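Local coordinates for HpcH/HpaI aldolase/citrate lyase family protein (Burkholderia cenocepacia, PDB 4MF4), which belongs to the HpcH/HpaI aldolase/citrate lyase family and folds as a TIM barrel, an eight-stranded parallel barrel ringed by helices, at residues A[13-19]-A[79-83]; A[108-112]-A[167-173]. One frame throughout, in Å; residues are numbered along the deposited sequence. Where two conformers were deposited one is given.

Contact 1: residues A[13-19]-A[79-83]; sequences TNSLKQR and SEPVV
The carboxylate of E80 lies against the first turn of helix 15-22 and is held there by S15. Two hydrogen bonds end on the same oxygen. S15 OG donates to E80 OE2 at 2.6 Å, on the anti side of the carboxylate and 24° out of its plane. The backbone S15 N reaches E80 OE2 at 3.0 Å, from above that plane. The glutamate chain bends at chi2 (-90°), which turns the carboxylate toward S15 N and OG at the helix N terminus.

A second set of bonds shapes the helix side. In one of its two conformers, R19 grips S15 side-on with two nitrogens. R19 NE bonds to S15 O, and R19 NH2 bonds to S15 OG at 2.6 Å. In that conformer the S15 hydroxyl links the guanidinium to the carboxylate. R19 NH2 and E80 OE2 are then 4.4 Å apart, beyond a salt bridge, but their opposite charges probably still attract.

N14 caps the helix. N14 OD1 accepts from K17 N at 3.1 Å, with a weaker bond from L16 N. The N14 amide and E80 carboxylate planes are close to parallel. N14 ND2 is turned to Q158 O and the T103 hydroxyl.

Apolar contact completes the interface. L16 CB rests on the E80 methylenes, 3.8 Å from E80 CG. Further in, L16 CD2 meets V82 CG2 at 3.6 Å, the two side chains crossing at about a right angle. W50 and T103 also touch both L16 and V82.

The short segments 15-19 and 80-83 run at 86° to each other. This is an N-terminal helix preceding the first barrel strand and packed across one end of a TIM barrel, with its N-cap turned to the strand starts.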
loop_
_atom_site.group_PDB
_atom_site.type_symbol
_atom_site.label_atom_id
_atom_site.label_comp_id
_atom_site.label_asym_id
_atom_site.label_seq_id
_atom_site.Cartn_x
_atom_site.Cartn_y
_atom_site.Cartn_z
ATOM N N THR A 13 23.746 21.469 2.390
ATOM C CA THR A 13 24.789 21.116 1.429
ATOM C C THR A 13 24.772 19.618 1.150
ATOM O O THR A 13 24.639 18.824 2.064
ATOM C CB THR A 13 26.161 21.474 2.000
ATOM O OG1 THR A 13 26.059 22.747 2.621
ATOM C CG2 THR A 13 27.222 21.525 0.915
ATOM N N ASN A 14 24.845 19.265 -0.127
ATOM C CA ASN A 14 25.085 17.903 -0.575
ATOM C C ASN A 14 26.574 17.591 -0.369
ATOM O O ASN A 14 27.424 18.045 -1.134
ATOM C CB ASN A 14 24.727 17.808 -2.063
ATOM C CG ASN A 14 24.893 16.419 -2.610
ATOM O OD1 ASN A 14 25.538 15.577 -1.978
ATOM N ND2 ASN A 14 24.278 16.157 -3.782
ATOM N N SER A 15 26.867 16.839 0.680
ATOM C CA SER A 15 28.235 16.558 1.077
ATOM C C SER A 15 28.867 15.514 0.168
ATOM O O SER A 15 30.105 15.433 0.083
ATOM C CB SER A 15 28.285 16.082 2.536
ATOM O OG SER A 15 27.753 14.775 2.702
ATOM N N LEU A 16 28.030 14.704 -0.492
ATOM C CA LEU A 16 28.524 13.698 -1.420
ATOM C C LEU A 16 29.072 14.370 -2.666
ATOM O O LEU A 16 30.148 13.993 -3.163
ATOM C CB LEU A 16 27.445 12.677 -1.795
ATOM C CG LEU A 16 27.956 11.477 -2.576
ATOM C CD1 LEU A 16 28.902 10.641 -1.731
ATOM C CD2 LEU A 16 26.812 10.608 -3.089
ATOM N N LYS A 17 28.354 15.368 -3.173
ATOM C CA LYS A 17 28.835 16.148 -4.309
ATOM C C LYS A 17 30.153 16.846 -3.979
ATOM O O LYS A 17 31.082 16.857 -4.799
ATOM C CB LYS A 17 27.827 17.215 -4.735
ATOM C CG LYS A 17 28.136 17.845 -6.072
ATOM C CD LYS A 17 27.176 19.003 -6.405
ATOM C CE LYS A 17 27.483 19.630 -7.778
ATOM N NZ LYS A 17 26.398 20.547 -8.267
ATOM N N GLN A 18 30.199 17.456 -2.790
ATOM C CA GLN A 18 31.354 18.248 -2.402
ATOM C C GLN A 18 32.585 17.335 -2.304
ATOM O O GLN A 18 33.654 17.648 -2.843
ATOM C CB GLN A 18 31.047 19.003 -1.107
ATOM C CG GLN A 18 32.216 19.755 -0.498
ATOM C CD GLN A 18 32.979 18.888 0.496
ATOM O OE1 GLN A 18 32.415 18.424 1.501
ATOM N NE2 GLN A 18 34.256 18.649 0.217
ATOM N N ARG A 19 32.433 16.210 -1.613
ATOM C CA ARG A 19 33.521 15.236 -1.514
ATOM C C ARG A 19 33.929 14.677 -2.878
ATOM O O ARG A 19 35.126 14.592 -3.165
ATOM C CB ARG A 19 33.163 14.113 -0.549
ATOM C CG ARG A 19 33.188 14.546 0.913
ATOM C CD ARG A 19 32.628 13.461 1.819
ATOM N NE ARG A 19 31.179 13.485 1.921
ATOM C CZ ARG A 19 30.468 12.508 2.465
ATOM N NH1 ARG A 19 31.084 11.432 2.905
ATOM N NH2 ARG A 19 29.156 12.582 2.535
ATOM N N SER A 79 24.874 9.000 6.124
ATOM C CA SER A 79 24.747 8.453 4.740
ATOM C C SER A 79 23.995 9.368 3.741
ATOM O O SER A 79 22.954 9.884 4.038
ATOM C CB SER A 79 24.030 7.104 4.779
ATOM O OG SER A 79 24.695 6.153 5.614
ATOM N N GLU A 80 24.538 9.559 2.546
ATOM C CA GLU A 80 23.918 10.381 1.535
ATOM C C GLU A 80 23.169 9.436 0.596
ATOM O O GLU A 80 23.758 8.543 0.043
ATOM C CB GLU A 80 25.003 11.145 0.775
ATOM C CG GLU A 80 25.610 12.308 1.557
ATOM C CD GLU A 80 24.861 13.630 1.333
ATOM O OE1 GLU A 80 23.915 13.647 0.512
ATOM O OE2 GLU A 80 25.279 14.665 1.917
ATOM N N PRO A 81 21.861 9.622 0.423
ATOM C CA PRO A 81 21.155 8.835 -0.588
ATOM C C PRO A 81 21.516 9.200 -2.043
ATOM O O PRO A 81 21.766 10.391 -2.407
ATOM C CB PRO A 81 19.662 9.150 -0.337
ATOM C CG PRO A 81 19.636 10.279 0.606
ATOM C CD PRO A 81 21.021 10.678 1.002
ATOM N N VAL A 82 21.559 8.165 -2.862
ATOM C CA VAL A 82 21.710 8.293 -4.304
ATOM C C VAL A 82 20.506 7.557 -4.907
ATOM O O VAL A 82 20.109 6.473 -4.396
ATOM C CB VAL A 82 23.028 7.601 -4.728
ATOM C CG1 VAL A 82 23.171 7.561 -6.240
ATOM C CG2 VAL A 82 24.243 8.300 -4.087
ATOM N N VAL A 83 19.911 8.120 -5.959
ATOM C CA VAL A 83 18.833 7.423 -6.680
ATOM C C VAL A 83 19.278 7.056 -8.078
ATOM O O VAL A 83 19.729 7.932 -8.839
ATOM C CB VAL A 83 17.509 8.262 -6.713
ATOM C CG1 VAL A 83 16.471 7.626 -7.630
ATOM C CG2 VAL A 83 16.925 8.395 -5.323
#

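Contact 2: residues A[108-112]-A[167-173]; sequences CIETP and SARGVDE
E110 and R169 meet at about a right angle, with carboxylate and guanidinium planes 81° apart. R169 NH2 donates to E110 OE2 in a salt bridge, at an unusually short and doubtful 2.5 Å. The approach is from above the carboxylate plane, 45° out of it, so the pair is not a flat, two-pronged one. R169 bends at chi3 (46°), and this turn brings the guanidinium across the glutamate chain. R169 NE lies 3.7 Å from E110 CB.

S167 sits beside the same glutamate, with S167 OG 3.3 Å from E110 CG. The hydroxyl also caps helix 168-172 by accepting from G170 N. Next to it, G170 brings the two backbones close. G170 CA makes a CH...O contact with E110 O at 3.3 Å.

At the far end, the E173 chain crosses P112 at about a right angle. E173 CD lies 3.8 Å from P112 CD, while E173 OE2 is paired with R176. T111 CG2 touches R169 CD, and T111 OG1 caps the following helix through D114 N.

One ion pair joins loop to helix. The E110 charge is probably partly balanced by R169. Their hydrogen bond is bent and off-plane, so charge attraction probably counts as much as direction.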
loop_
_atom_site.group_PDB
_atom_site.type_symbol
_atom_site.label_atom_id
_atom_site.label_comp_id
_atom_site.label_asym_id
_atom_site.label_seq_id
_atom_site.Cartn_x
_atom_site.Cartn_y
_atom_site.Cartn_z
ATOM N N CYS A 108 23.070 3.612 -18.673
ATOM C CA CYS A 108 23.142 3.655 -20.135
ATOM C C CYS A 108 23.548 5.016 -20.724
ATOM O O CYS A 108 22.856 5.517 -21.614
ATOM C CB CYS A 108 21.744 3.362 -20.744
ATOM S SG CYS A 108 20.829 1.895 -20.215
ATOM N N ILE A 109 24.638 5.620 -20.273
ATOM C CA ILE A 109 25.061 6.897 -20.875
ATOM C C ILE A 109 26.174 6.542 -21.871
ATOM O O ILE A 109 27.219 6.038 -21.458
ATOM C CB ILE A 109 25.588 7.894 -19.820
ATOM C CG1 ILE A 109 24.468 8.355 -18.873
ATOM C CG2 ILE A 109 26.276 9.080 -20.477
ATOM C CD1 ILE A 109 23.396 9.220 -19.489
ATOM N N GLU A 110 25.959 6.814 -23.154
ATOM C CA GLU A 110 26.893 6.366 -24.185
ATOM C C GLU A 110 27.601 7.443 -24.972
ATOM O O GLU A 110 28.603 7.157 -25.628
ATOM C CB GLU A 110 26.137 5.498 -25.158
ATOM C CG GLU A 110 25.435 4.364 -24.457
ATOM C CD GLU A 110 24.957 3.329 -25.444
ATOM O OE1 GLU A 110 25.545 2.239 -25.506
ATOM O OE2 GLU A 110 24.013 3.651 -26.196
ATOM N N THR A 111 27.073 8.666 -24.950
ATOM C CA THR A 111 27.673 9.774 -25.678
ATOM C C THR A 111 27.733 11.033 -24.825
ATOM O O THR A 111 27.032 11.153 -23.848
ATOM C CB THR A 111 26.839 10.105 -26.925
ATOM O OG1 THR A 111 25.543 10.539 -26.512
ATOM C CG2 THR A 111 26.674 8.851 -27.834
ATOM N N PRO A 112 28.568 11.998 -25.218
ATOM C CA PRO A 112 28.575 13.185 -24.432
ATOM C C PRO A 112 27.232 13.913 -24.566
ATOM O O PRO A 112 26.843 14.550 -23.629
ATOM C CB PRO A 112 29.752 13.999 -25.003
ATOM C CG PRO A 112 30.099 13.378 -26.297
ATOM C CD PRO A 112 29.677 11.948 -26.183
ATOM N N SER A 167 28.703 0.532 -21.949
ATOM C CA SER A 167 28.633 0.065 -23.296
ATOM C C SER A 167 29.950 0.308 -23.985
ATOM O O SER A 167 30.756 1.136 -23.549
ATOM C CB SER A 167 27.592 0.907 -23.992
ATOM O OG SER A 167 27.912 2.272 -23.729
ATOM N N ALA A 168 30.139 -0.320 -25.127
ATOM C CA ALA A 168 31.352 -0.128 -25.896
ATOM C C ALA A 168 31.455 1.260 -26.560
ATOM O O ALA A 168 32.540 1.854 -26.702
ATOM C CB ALA A 168 31.432 -1.195 -26.952
ATOM N N ARG A 169 30.327 1.773 -27.018
ATOM C CA ARG A 169 30.314 3.120 -27.579
ATOM C C ARG A 169 30.641 4.112 -26.454
ATOM O O ARG A 169 31.359 5.081 -26.645
ATOM C CB ARG A 169 28.938 3.454 -28.183
ATOM C CG ARG A 169 28.785 4.936 -28.525
ATOM C CD ARG A 169 27.523 5.193 -29.303
ATOM N NE ARG A 169 26.367 4.502 -28.724
ATOM C CZ ARG A 169 25.178 4.414 -29.317
ATOM N NH1 ARG A 169 24.996 4.954 -30.521
ATOM N NH2 ARG A 169 24.165 3.779 -28.718
ATOM N N GLY A 170 30.087 3.860 -25.287
ATOM C CA GLY A 170 30.319 4.738 -24.126
ATOM C C GLY A 170 31.784 4.767 -23.749
ATOM O O GLY A 170 32.326 5.815 -23.422
ATOM N N VAL A 171 32.429 3.601 -23.794
ATOM C CA VAL A 171 33.853 3.546 -23.506
ATOM C C VAL A 171 34.653 4.358 -24.540
ATOM O O VAL A 171 35.552 5.109 -24.156
ATOM C CB VAL A 171 34.395 2.110 -23.369
ATOM C CG1 VAL A 171 35.888 2.162 -23.094
ATOM C CG2 VAL A 171 33.706 1.374 -22.208
ATOM N N ASP A 172 34.284 4.277 -25.816
ATOM C CA ASP A 172 34.990 5.047 -26.854
ATOM C C ASP A 172 34.812 6.559 -26.654
ATOM O O ASP A 172 35.688 7.340 -27.012
ATOM C CB ASP A 172 34.510 4.660 -28.253
ATOM C CG ASP A 172 34.868 3.231 -28.622
ATOM O OD1 ASP A 172 36.054 2.837 -28.502
ATOM O OD2 ASP A 172 33.957 2.497 -29.045
ATOM N N GLU A 173 33.689 6.947 -26.045
ATOM C CA GLU A 173 33.307 8.324 -25.883
ATOM C C GLU A 173 33.648 8.853 -24.495
ATOM O O GLU A 173 33.326 9.985 -24.183
ATOM C CB GLU A 173 31.766 8.441 -26.135
ATOM C CG GLU A 173 31.323 8.314 -27.595
ATOM C CD GLU A 173 31.638 9.582 -28.393
ATOM O OE1 GLU A 173 30.848 9.981 -29.260
ATOM O OE2 GLU A 173 32.648 10.228 -28.112
#

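How the contacts relate
From the N terminus, helix 15-22 precedes the first barrel strand. Contact 1 closes a loop of 59 residues when the chain reaches strand 80-84, the third strand. The chain then passes helix 90-98 and strand 103-106, and contact 2 opens in the loop that follows. It closes 54 residues later at helix 168-172, after the fifth strand. The two loops follow in series and neither nest nor cross. Contact 1 ties the N-terminal helix to the barrel wall at the end where the strands begin. Contact 2 ties the segments after the fourth and fifth strands, at the end where they finish. The centres are 25 Å apart, on opposite sides of the chain's centre.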